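Local coordinates for protein Hydrogenase/urease maturation factor HypB (Helicobacter pylori, PDB 4LPS) that is required for nickel insertion into [NiFe] hydrogenase and for urease maturation, and has a low intrinsic GTPase activity essential for that insertion, at residues 29-34 against 109-114; 77-83 against 98-104. All blocks are in the same frame, centred on the assembly; numbering follows the deposited sequence.

Interaction 1. Residues 29-34 against 109-114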
ATOM      1  N   LYS A  29       5.610   3.474 -21.480  1.00 45.06           N
ATOM      2  CA  LYS A  29       5.941   2.047 -21.459  1.00 37.37           C
ATOM      3  C   LYS A  29       5.423   1.397 -20.177  1.00 26.22           C
ATOM      4  O   LYS A  29       4.744   0.365 -20.228  1.00 17.98           O
ATOM      5  CB  LYS A  29       7.455   1.842 -21.600  1.00 43.09           C
ATOM      6  CG  LYS A  29       7.914   0.389 -21.769  1.00 48.66           C
ATOM      7  CD  LYS A  29       8.394  -0.235 -20.458  1.00 52.32           C
ATOM      8  CE  LYS A  29       9.063  -1.588 -20.694  1.00 56.52           C
ATOM      9  NZ  LYS A  29       9.474  -2.246 -19.420  1.00 56.94           N
ATOM     10  N   ASN A  30       5.741   1.990 -19.031  1.00 21.38           N
ATOM     11  CA  ASN A  30       5.182   1.508 -17.775  1.00 18.77           C
ATOM     12  C   ASN A  30       3.686   1.806 -17.718  1.00 16.19           C
ATOM     13  O   ASN A  30       2.906   0.996 -17.222  1.00 14.43           O
ATOM     14  CB  ASN A  30       5.895   2.120 -16.569  1.00 21.16           C
ATOM     15  CG  ASN A  30       5.423   1.519 -15.256  1.00 21.51           C
ATOM     16  OD1 ASN A  30       5.725   0.368 -14.942  1.00 20.27           O
ATOM     17  ND2 ASN A  30       4.663   2.294 -14.488  1.00 20.52           N
ATOM     18  N   ASP A  31       3.299   2.985 -18.207  1.00 17.31           N
ATOM     19  CA  ASP A  31       1.894   3.392 -18.249  1.00 15.37           C
ATOM     20  C   ASP A  31       1.047   2.436 -19.092  1.00 13.53           C
ATOM     21  O   ASP A  31      -0.073   2.093 -18.715  1.00 12.22           O
ATOM     22  CB  ASP A  31       1.769   4.816 -18.792  1.00 20.97           C
ATOM     23  CG  ASP A  31       1.696   5.863 -17.694  1.00 30.66           C
ATOM     24  OD1 ASP A  31       1.838   5.511 -16.504  1.00 29.98           O
ATOM     25  OD2 ASP A  31       1.495   7.051 -18.031  1.00 38.13           O
ATOM     26  N   ILE A  32       1.576   2.027 -20.241  1.00 14.19           N
ATOM     27  CA  ILE A  32       0.905   1.040 -21.080  1.00 13.50           C
ATOM     28  C   ILE A  32       0.737  -0.270 -20.319  1.00 12.20           C
ATOM     29  O   ILE A  32      -0.365  -0.818 -20.238  1.00 11.42           O
ATOM     30  CB  ILE A  32       1.681   0.768 -22.391  1.00 15.52           C
ATOM     31  CG1 ILE A  32       1.678   2.003 -23.297  1.00 17.33           C
ATOM     32  CG2 ILE A  32       1.083  -0.418 -23.133  1.00 15.71           C
ATOM     33  CD1 ILE A  32       0.297   2.427 -23.742  1.00 22.54           C
ATOM     34  N   LYS A  33       1.840  -0.767 -19.767  1.00 12.84           N
ATOM     35  CA  LYS A  33       1.842  -2.026 -19.028  1.00 12.40           C
ATOM     36  C   LYS A  33       0.943  -1.983 -17.791  1.00 13.50           C
ATOM     37  O   LYS A  33       0.315  -2.980 -17.437  1.00 12.65           O
ATOM     38  CB  LYS A  33       3.271  -2.405 -18.629  1.00 14.34           C
ATOM     39  CG  LYS A  33       3.386  -3.822 -18.098  1.00 25.50           C
ATOM     40  CD  LYS A  33       2.831  -4.813 -19.118  1.00 31.70           C
ATOM     41  CE  LYS A  33       3.098  -6.248 -18.703  1.00 35.43           C
ATOM     42  NZ  LYS A  33       2.360  -7.221 -19.559  1.00 38.76           N
ATOM     43  N   ALA A  34       0.892  -0.830 -17.132  1.00 10.93           N
ATOM     44  CA  ALA A  34       0.005  -0.643 -15.990  1.00 10.38           C
ATOM     45  C   ALA A  34      -1.460  -0.735 -16.400  1.00 10.23           C
ATOM     46  O   ALA A  34      -2.278  -1.311 -15.682  1.00  9.17           O
ATOM     47  CB  ALA A  34       0.281   0.690 -15.323  1.00 11.71           C
ATOM     48  N   GLU A 109       7.737  -1.973 -10.849  1.00 14.22           N
ATOM     49  CA  GLU A 109       7.186  -1.562 -12.132  1.00 14.35           C
ATOM     50  C   GLU A 109       6.104  -2.551 -12.553  1.00 14.62           C
ATOM     51  O   GLU A 109       6.099  -3.696 -12.099  1.00 17.26           O
ATOM     52  CB  GLU A 109       8.288  -1.459 -13.190  1.00 17.49           C
ATOM     53  CG  GLU A 109       9.305  -0.365 -12.899  1.00 21.27           C
ATOM     54  CD  GLU A 109      10.492  -0.407 -13.835  1.00 26.02           C
ATOM     55  OE1 GLU A 109      11.349   0.498 -13.754  1.00 27.46           O
ATOM     56  OE2 GLU A 109      10.573  -1.354 -14.645  1.00 28.32           O
ATOM     57  N   ALA A 110       5.188  -2.105 -13.408  1.00 12.44           N
ATOM     58  CA  ALA A 110       4.032  -2.913 -13.788  1.00 12.93           C
ATOM     59  C   ALA A 110       4.417  -4.273 -14.369  1.00 12.40           C
ATOM     60  O   ALA A 110       3.746  -5.272 -14.110  1.00 15.31           O
ATOM     61  CB  ALA A 110       3.168  -2.152 -14.777  1.00 12.98           C
ATOM     62  N   SER A 111       5.486  -4.307 -15.157  1.00 13.94           N
ATOM     63  CA  SER A 111       5.967  -5.558 -15.736  1.00 16.65           C
ATOM     64  C   SER A 111       6.403  -6.561 -14.664  1.00 17.55           C
ATOM     65  O   SER A 111       6.354  -7.771 -14.889  1.00 18.71           O
ATOM     66  CB  SER A 111       7.116  -5.278 -16.707  1.00 18.19           C
ATOM     67  OG  SER A 111       8.166  -4.575 -16.066  1.00 22.17           O
ATOM     68  N   MET A 112       6.821  -6.059 -13.502  1.00 16.52           N
ATOM     69  CA  MET A 112       7.231  -6.927 -12.398  1.00 18.26           C
ATOM     70  C   MET A 112       6.039  -7.617 -11.742  1.00 17.05           C
ATOM     71  O   MET A 112       6.158  -8.736 -11.240  1.00 20.72           O
ATOM     72  CB  MET A 112       7.990  -6.128 -11.334  1.00 19.92           C
ATOM     73  CG  MET A 112       9.297  -5.492 -11.791  1.00 22.37           C
ATOM     74  SD  MET A 112      10.024  -4.506 -10.461  1.00 20.41           S
ATOM     75  CE  MET A 112      11.194  -3.484 -11.366  1.00 17.53           C
ATOM     76  N   ILE A 113       4.889  -6.948 -11.754  1.00 12.57           N
ATOM     77  CA  ILE A 113       3.681  -7.488 -11.134  1.00 16.64           C
ATOM     78  C   ILE A 113       3.172  -8.721 -11.880  1.00 17.23           C
ATOM     79  O   ILE A 113       2.606  -9.632 -11.271  1.00 19.18           O
ATOM     80  CB  ILE A 113       2.558  -6.429 -11.069  1.00 15.90           C
ATOM     81  CG1 ILE A 113       3.100  -5.099 -10.533  1.00 11.52           C
ATOM     82  CG2 ILE A 113       1.400  -6.920 -10.209  1.00 16.05           C
ATOM     83  CD1 ILE A 113       3.610  -5.177  -9.097  1.00 11.25           C
ATOM     84  N   GLU A 114       3.385  -8.747 -13.194  1.00 15.76           N
ATOM     85  CA  GLU A 114       2.794  -9.765 -14.060  1.00 18.49           C
ATOM     86  C   GLU A 114       3.179 -11.173 -13.626  1.00 18.49           C
ATOM     87  O   GLU A 114       2.326 -12.060 -13.539  1.00 19.29           O
ATOM     88  CB  GLU A 114       3.221  -9.548 -15.513  1.00 25.41           C
ATOM     89  CG  GLU A 114       2.679 -10.600 -16.468  1.00 35.12           C
ATOM     90  CD  GLU A 114       3.086 -10.361 -17.908  1.00 42.95           C
ATOM     91  OE1 GLU A 114       2.837 -11.250 -18.753  1.00 45.98           O
ATOM     92  OE2 GLU A 114       3.653  -9.286 -18.196  1.00 43.04           O
TER
HETATM   93  O   HOH W   1       9.490  -2.318 -16.573  1.00 37.90           O
HETATM   94  O   HOH W   2       6.431  -1.721 -16.429  1.00 20.10           O
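Glu109 precedes the helix and reaches the first turn of helix 29-43 through water. Its OE2 accepts from water 1, 2.4 Å away. That water also lies 2.7 Å from Ser111 OG and makes a weak bond with Lys29 NZ at 2.8 Å. Glu109 OE1 bonds to His107 NE2. Ala110 is the centre of the contact. Its N donates to Asn30 OD1 at 3.0 Å, while Asn30 ND2 is held by Asn147 O. Ala110 CB packs 4.1 Å from Ala34 CB and 3.7 Å from Lys33 CG. Ser111 N donates to water 2 at 3.0 Å, and water 2 donates to Asn30 OD1 at 2.7 Å. One turn on, Glu114 OE2 forms a salt bridge with Lys33 NZ at 2.8 Å. The short helix axes run 37° apart in direction, 9.2 Å at closest approach. Small alanines meet at the middle, with polar links around them. This is helix-helix packing at the edge of a P-loop GTPase domain, where an N-terminal helix lies against helix 110-122.

Interaction 2. Residues 77-83 against 98-104; sequences VEGDLQT and HQITTGE
Strands 77-80 and 98-101 run parallel, with axes 4.5 Å apart at their closest approach and a crossing angle of -28°. Val77 pairs with His98, Glu78 with Gln99, Gly79 with Ile100 and Asp80 with Thr101. All eight residues are extended. Glu78 N donates to His98 O at 2.8 Å. Glu78 O accepts from Ile100 N at a very short 2.5 Å. Asp80 N donates to Ile100 O at 3.0 Å, and Asp80 O accepts from Thr102 N at 2.8 Å. Past the strands, Gly103 N donates to Leu81 O at 2.9 Å; Gly103 has phi 77°, which favours glycine.

Val77, His98 and Ile100 share one face, with Val77 CG1 3.5 Å from Ile100 CD1. Glu78, Gln99, Asp80 and Thr101 use the other. Gln99 has chi1 t and chi2 p, so its amide folds over strand 77-80. Its NE2 donates to Asp80 OD2 at 3.0 Å and more weakly to Ile100 O at 3.4 Å. Water 3 lies 2.5 Å from Asp80 OD2 and 2.8 Å from Gln99 OE1. Thr83 OG1 donates to Gln82 O at a very short 2.5 Å. Thr102 OG1 bonds to Ala105 O, and His98 NE2 to Glu123 OE2.

This is the strand pair of a right-handed beta-alpha-beta crossover in a P-loop GTPase. Strand 97-101 is outermost on its side of the sheet. On the far edge of strand 74-80, Val77 bonds to Ile133 and Glu135 and Gly79 to Glu135 through the backbone; the backbone of His98 also bonds to Val76. Helix 85-91 packs on Glu78 and Gln99; helix 110-122 packs on Val77 and His98.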
ATOM      1  N   VAL A  77       1.452  -9.124  -3.123  1.00 14.45           N
ATOM      2  CA  VAL A  77       2.675  -9.078  -3.906  1.00 13.84           C
ATOM      3  C   VAL A  77       3.690  -8.210  -3.160  1.00 13.57           C
ATOM      4  O   VAL A  77       3.439  -7.028  -2.909  1.00 15.21           O
ATOM      5  CB  VAL A  77       2.428  -8.519  -5.319  1.00 13.22           C
ATOM      6  CG1 VAL A  77       3.736  -8.135  -5.972  1.00 14.57           C
ATOM      7  CG2 VAL A  77       1.685  -9.538  -6.175  1.00 13.49           C
ATOM      8  N   GLU A  78       4.827  -8.801  -2.798  1.00 13.12           N
ATOM      9  CA  GLU A  78       5.830  -8.115  -1.983  1.00 14.96           C
ATOM     10  C   GLU A  78       6.999  -7.633  -2.819  1.00 14.60           C
ATOM     11  O   GLU A  78       7.574  -8.403  -3.590  1.00 14.09           O
ATOM     12  CB  GLU A  78       6.356  -9.038  -0.879  1.00 16.85           C
ATOM     13  CG  GLU A  78       5.489  -9.105   0.363  1.00 21.61           C
ATOM     14  CD  GLU A  78       5.575  -7.849   1.201  1.00 23.35           C
ATOM     15  OE1 GLU A  78       4.766  -7.717   2.140  1.00 26.53           O
ATOM     16  OE2 GLU A  78       6.452  -7.000   0.931  1.00 21.65           O
ATOM     17  N   GLY A  79       7.340  -6.354  -2.680  1.00 13.24           N
ATOM     18  CA  GLY A  79       8.483  -5.808  -3.384  1.00 14.90           C
ATOM     19  C   GLY A  79       9.646  -5.490  -2.464  1.00 17.30           C
ATOM     20  O   GLY A  79       9.545  -4.628  -1.590  1.00 19.31           O
ATOM     21  N   ASP A  80      10.752  -6.200  -2.655  1.00 15.13           N
ATOM     22  CA  ASP A  80      11.980  -5.924  -1.918  1.00 20.02           C
ATOM     23  C   ASP A  80      13.168  -6.089  -2.849  1.00 21.01           C
ATOM     24  O   ASP A  80      13.045  -6.692  -3.915  1.00 22.13           O
ATOM     25  CB  ASP A  80      12.120  -6.833  -0.693  1.00 23.58           C
ATOM     26  CG  ASP A  80      11.241  -6.390   0.463  1.00 30.01           C
ATOM     27  OD1 ASP A  80      11.480  -5.287   0.996  1.00 31.28           O
ATOM     28  OD2 ASP A  80      10.320  -7.143   0.845  1.00 30.38           O
ATOM     29  N   LEU A  81      14.312  -5.541  -2.455  1.00 19.57           N
ATOM     30  CA  LEU A  81      15.549  -5.775  -3.185  1.00 21.55           C
ATOM     31  C   LEU A  81      15.967  -7.238  -3.080  1.00 22.69           C
ATOM     32  O   LEU A  81      16.201  -7.895  -4.097  1.00 22.51           O
ATOM     33  CB  LEU A  81      16.666  -4.866  -2.665  1.00 21.94           C
ATOM     34  CG  LEU A  81      16.857  -3.496  -3.327  1.00 24.55           C
ATOM     35  CD1 LEU A  81      15.567  -2.697  -3.332  1.00 21.28           C
ATOM     36  CD2 LEU A  81      17.958  -2.720  -2.614  1.00 27.84           C
ATOM     37  N   GLN A  82      16.033  -7.755  -1.852  1.00 19.90           N
ATOM     38  CA  GLN A  82      16.428  -9.143  -1.621  1.00 22.30           C
ATOM     39  C   GLN A  82      15.709  -9.745  -0.416  1.00 19.39           C
ATOM     40  O   GLN A  82      15.060  -9.026   0.346  1.00 18.29           O
ATOM     41  CB  GLN A  82      17.944  -9.243  -1.401  1.00 28.60           C
ATOM     42  CG  GLN A  82      18.800  -8.794  -2.577  1.00 40.06           C
ATOM     43  CD  GLN A  82      18.622  -9.674  -3.796  1.00 48.83           C
ATOM     44  OE1 GLN A  82      18.171 -10.816  -3.696  1.00 51.45           O
ATOM     45  NE2 GLN A  82      18.981  -9.146  -4.960  1.00 52.15           N
ATOM     46  N   THR A  83      15.833 -11.068  -0.273  1.00 24.34           N
ATOM     47  CA  THR A  83      15.250 -11.862   0.823  1.00 20.20           C
ATOM     48  C   THR A  83      13.737 -11.987   0.706  1.00 19.21           C
ATOM     49  O   THR A  83      13.067 -11.131   0.124  1.00 17.35           O
ATOM     50  CB  THR A  83      15.577 -11.310   2.237  1.00 19.35           C
ATOM     51  OG1 THR A  83      14.739 -10.182   2.521  1.00 18.07           O
ATOM     52  CG2 THR A  83      17.050 -10.927   2.361  1.00 21.50           C
ATOM     53  N   HIS A  98       3.590 -13.444  -2.526  0.54 17.50           N
ATOM     54  CA  HIS A  98       4.754 -13.773  -3.330  0.54 17.38           C
ATOM     55  C   HIS A  98       5.710 -12.596  -3.419  0.54 17.06           C
ATOM     56  O   HIS A  98       5.307 -11.456  -3.658  0.54 16.62           O
ATOM     57  CB  HIS A  98       4.332 -14.240  -4.722  0.54 18.11           C
ATOM     58  CG  HIS A  98       4.102 -15.716  -4.807  0.54 20.84           C
ATOM     59  ND1 HIS A  98       5.134 -16.624  -4.883  0.54 25.37           N
ATOM     60  CD2 HIS A  98       2.959 -16.443  -4.810  0.54 20.26           C
ATOM     61  CE1 HIS A  98       4.640 -17.846  -4.939  0.54 24.90           C
ATOM     62  NE2 HIS A  98       3.323 -17.766  -4.897  0.54 21.86           N
ATOM     63  N   GLN A  99       6.988 -12.893  -3.205  1.00 17.12           N
ATOM     64  CA  GLN A  99       8.018 -11.880  -3.142  1.00 16.89           C
ATOM     65  C   GLN A  99       8.555 -11.547  -4.528  1.00 18.26           C
ATOM     66  O   GLN A  99       8.911 -12.440  -5.300  1.00 15.70           O
ATOM     67  CB  GLN A  99       9.145 -12.368  -2.228  1.00 15.08           C
ATOM     68  CG  GLN A  99      10.283 -11.397  -2.047  1.00 16.65           C
ATOM     69  CD  GLN A  99       9.949 -10.316  -1.042  1.00 19.33           C
ATOM     70  OE1 GLN A  99       9.598 -10.600   0.106  1.00 15.27           O
ATOM     71  NE2 GLN A  99      10.035  -9.069  -1.475  1.00 22.86           N
ATOM     72  N   ILE A 100       8.608 -10.260  -4.841  1.00 18.12           N
ATOM     73  CA  ILE A 100       9.351  -9.801  -6.002  1.00 22.18           C
ATOM     74  C   ILE A 100      10.701  -9.290  -5.530  1.00 26.18           C
ATOM     75  O   ILE A 100      10.767  -8.376  -4.708  1.00 23.86           O
ATOM     76  CB  ILE A 100       8.625  -8.675  -6.769  1.00 21.33           C
ATOM     77  CG1 ILE A 100       7.259  -9.140  -7.272  1.00 17.61           C
ATOM     78  CG2 ILE A 100       9.467  -8.199  -7.940  1.00 21.58           C
ATOM     79  CD1 ILE A 100       6.528  -8.081  -8.081  1.00 12.93           C
ATOM     80  N   THR A 101      11.777  -9.897  -6.014  1.00 24.26           N
ATOM     81  CA  THR A 101      13.099  -9.405  -5.672  1.00 24.92           C
ATOM     82  C   THR A 101      13.575  -8.544  -6.830  1.00 29.00           C
ATOM     83  O   THR A 101      13.847  -9.044  -7.923  1.00 30.68           O
ATOM     84  CB  THR A 101      14.098 -10.542  -5.383  1.00 29.07           C
ATOM     85  OG1 THR A 101      14.045 -11.513  -6.435  1.00 31.14           O
ATOM     86  CG2 THR A 101      13.759 -11.219  -4.064  1.00 28.85           C
ATOM     87  N   THR A 102      13.670  -7.245  -6.571  1.00 26.38           N
ATOM     88  CA  THR A 102      14.049  -6.271  -7.584  1.00 24.89           C
ATOM     89  C   THR A 102      15.554  -6.264  -7.800  1.00 30.35           C
ATOM     90  O   THR A 102      16.045  -5.787  -8.824  1.00 35.15           O
ATOM     91  CB  THR A 102      13.585  -4.857  -7.197  1.00 23.55           C
ATOM     92  OG1 THR A 102      14.312  -4.415  -6.043  1.00 25.23           O
ATOM     93  CG2 THR A 102      12.097  -4.860  -6.871  1.00 21.49           C
ATOM     94  N   GLY A 103      16.284  -6.800  -6.827  1.00 28.38           N
ATOM     95  CA  GLY A 103      17.731  -6.825  -6.890  1.00 33.48           C
ATOM     96  C   GLY A 103      18.345  -5.482  -6.553  1.00 32.67           C
ATOM     97  O   GLY A 103      18.879  -5.300  -5.459  1.00 35.49           O
ATOM     98  N   GLU A 104      18.271  -4.535  -7.483  1.00 29.27           N
ATOM     99  CA  GLU A 104      18.801  -3.199  -7.227  1.00 32.19           C
ATOM    100  C   GLU A 104      17.764  -2.094  -7.405  1.00 25.20           C
ATOM    101  O   GLU A 104      17.952  -0.987  -6.906  1.00 26.63           O
ATOM    102  CB  GLU A 104      20.017  -2.918  -8.114  1.00 40.64           C
ATOM    103  CG  GLU A 104      21.180  -3.868  -7.878  1.00 47.58           C
ATOM    104  CD  GLU A 104      22.458  -3.399  -8.540  1.00 56.26           C
ATOM    105  OE1 GLU A 104      22.520  -3.391  -9.787  1.00 59.57           O
ATOM    106  OE2 GLU A 104      23.403  -3.032  -7.808  1.00 58.40           O
TER
HETATM  107  O   HOH W   3      11.197  -9.183   1.992  1.00 30.98           O

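The modelled chain begins just before helix 29-43, whose first turns meet residues 109-114, at least 75 positions on. The central strand 47-52 and helix 59-66 come next, then strand 74-80. After it, helix 85-91 leads to strand 97-101, and interaction 2 closes this short crossover. The chain then passes Cys106, a nickel ligand, and enters helix 110-122. The start of that helix meets helix 29-43 in interaction 1, so the smaller loop lies wholly within the larger one. The two contacts meet directly: Ile100 CD1 lies 3.2 Å from Met112 O. Helix 110-122 thus joins the sheet edge to the N-terminal helix.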